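Local coordinates for coenzyme Q-binding protein COQ10 START domain-containing protein (PDB 2D4R) that is of unknown function but, as a putative member of the START-domain superfamily related to the coenzyme Q-binding protein COQ10, probably binds a lipid or similar hydrophobic ligand, at residues 134-137 and 138-142. Sequence-based numbering, arbitrary orientation.
Sequences LLKG and LEERV
Two successive turns of the long C-terminal helix 120-144, the helix that packs against the curved antiparallel sheet in the helix-grip fold of START-like proteins, meet here mainly through i to i+4 pairs. Those backbone bonds run from fairly straight, at E139 N to L135 O (3.0 Å, N-H...O angle 157°), to bent, at L138 N to L134 O (136°), with E140 N to K136 O at 3.2 Å. The step from R141 N to G137 O, at 3.1 Å, is weak, and G137 O also takes a weak i to i+3 bond from E140 N. On the outward face K136 and E140 lie four residues apart, their side chains crossing at an angle. The lysine chain bends at chi2 (-91°), while E140 has CG anti to its carbonyl carbon and runs extended beyond it, bringing the carboxylate across the lysine's CD and CE; E140 OE2 lies 2.9 Å from K136 CE, a close touch on a methylene carbon. The opposite charges stay beyond salt-bridge range, K136 NZ to E140 OE2 being 4.2 Å, so any attraction is probably modest. With E140 replaced by an alanine, the K136 ammonium would probably lose this nearby negative charge, and its CD and CE the carboxylate lying across them. Elsewhere on the helix, L134, L135 and L138 are buried against W91 of strand 86-95. L138 also reaches V17 and A21 of helix 14-22, L135 touches A6 and R8 of strand 3-10, and R141 forms a salt bridge with D23, tying the helix to the region just after helix 14-22.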
loop_
_atom_site.group_PDB
_atom_site.type_symbol
_atom_site.label_atom_id
_atom_site.label_comp_id
_atom_site.label_asym_id
_atom_site.label_seq_id
_atom_site.Cartn_x
_atom_site.Cartn_y
_atom_site.Cartn_z
ATOM N N LEU A 134 0.429 -3.483 5.498
ATOM C CA LEU A 134 0.125 -2.107 5.132
ATOM C C LEU A 134 -1.245 -1.752 5.686
ATOM O O LEU A 134 -1.487 -0.614 6.076
ATOM C CB LEU A 134 0.159 -1.915 3.603
ATOM C CG LEU A 134 1.541 -1.765 2.942
ATOM C CD1 LEU A 134 1.384 -1.404 1.477
ATOM C CD2 LEU A 134 2.346 -0.680 3.643
ATOM N N LEU A 135 -2.130 -2.740 5.748
ATOM C CA LEU A 135 -3.502 -2.504 6.199
ATOM C C LEU A 135 -3.652 -2.529 7.720
ATOM O O LEU A 135 -4.468 -1.807 8.284
ATOM C CB LEU A 135 -4.442 -3.542 5.598
ATOM C CG LEU A 135 -4.756 -3.451 4.113
ATOM C CD1 LEU A 135 -5.963 -4.344 3.833
ATOM C CD2 LEU A 135 -5.053 -2.020 3.723
ATOM N N LYS A 136 -2.871 -3.373 8.378
ATOM C CA LYS A 136 -2.874 -3.409 9.832
ATOM C C LYS A 136 -2.221 -2.129 10.351
ATOM O O LYS A 136 -2.601 -1.602 11.392
ATOM C CB LYS A 136 -2.113 -4.649 10.325
ATOM C CG LYS A 136 -2.145 -4.856 11.829
ATOM C CD LYS A 136 -0.953 -4.183 12.503
ATOM C CE LYS A 136 -0.890 -4.560 13.965
ATOM N NZ LYS A 136 -1.002 -6.034 14.127
ATOM N N GLY A 137 -1.240 -1.629 9.605
ATOM C CA GLY A 137 -0.636 -0.357 9.941
ATOM C C GLY A 137 -1.601 0.805 9.756
ATOM O O GLY A 137 -1.530 1.785 10.492
ATOM N N LEU A 138 -2.501 0.708 8.781
ATOM C CA LEU A 138 -3.511 1.755 8.591
ATOM C C LEU A 138 -4.529 1.718 9.734
ATOM O O LEU A 138 -4.979 2.767 10.197
ATOM C CB LEU A 138 -4.214 1.610 7.220
ATOM C CG LEU A 138 -5.537 2.364 7.000
ATOM C CD1 LEU A 138 -5.323 3.847 7.238
ATOM C CD2 LEU A 138 -6.067 2.128 5.588
ATOM N N GLU A 139 -4.861 0.514 10.198
ATOM C CA GLU A 139 -5.709 0.328 11.377
ATOM C C GLU A 139 -5.133 1.115 12.536
ATOM O O GLU A 139 -5.850 1.802 13.266
ATOM C CB GLU A 139 -5.755 -1.150 11.770
ATOM C CG GLU A 139 -7.109 -1.810 11.644
ATOM C CD GLU A 139 -7.842 -1.910 12.967
ATOM O OE1 GLU A 139 -8.312 -3.015 13.314
ATOM O OE2 GLU A 139 -7.957 -0.880 13.659
ATOM N N GLU A 140 -3.819 1.013 12.690
ATOM C CA GLU A 140 -3.140 1.596 13.826
ATOM C C GLU A 140 -2.973 3.096 13.674
ATOM O O GLU A 140 -2.764 3.810 14.657
ATOM C CB GLU A 140 -1.779 0.928 14.004
ATOM C CG GLU A 140 -1.882 -0.551 14.353
ATOM C CD GLU A 140 -0.529 -1.191 14.568
ATOM O OE1 GLU A 140 0.415 -0.812 13.843
ATOM O OE2 GLU A 140 -0.408 -2.066 15.458
ATOM N N ARG A 141 -3.057 3.574 12.438
ATOM C CA ARG A 141 -3.000 5.007 12.195
ATOM C C ARG A 141 -4.334 5.576 12.640
ATOM O O ARG A 141 -4.395 6.576 13.352
ATOM C CB ARG A 141 -2.795 5.290 10.705
ATOM C CG ARG A 141 -1.858 6.440 10.371
ATOM C CD ARG A 141 -2.128 7.692 11.175
ATOM N NE ARG A 141 -1.962 8.909 10.373
ATOM C CZ ARG A 141 -1.918 10.143 10.878
ATOM N NH1 ARG A 141 -2.019 10.334 12.186
ATOM N NH2 ARG A 141 -1.792 11.194 10.079
ATOM N N VAL A 142 -5.404 4.912 12.217
ATOM C CA VAL A 142 -6.752 5.431 12.384
ATOM C C VAL A 142 -7.122 5.468 13.860
ATOM O O VAL A 142 -7.782 6.406 14.311
ATOM C CB VAL A 142 -7.789 4.575 11.591
ATOM C CG1 VAL A 142 -9.188 5.093 11.815
ATOM C CG2 VAL A 142 -7.469 4.618 10.105
#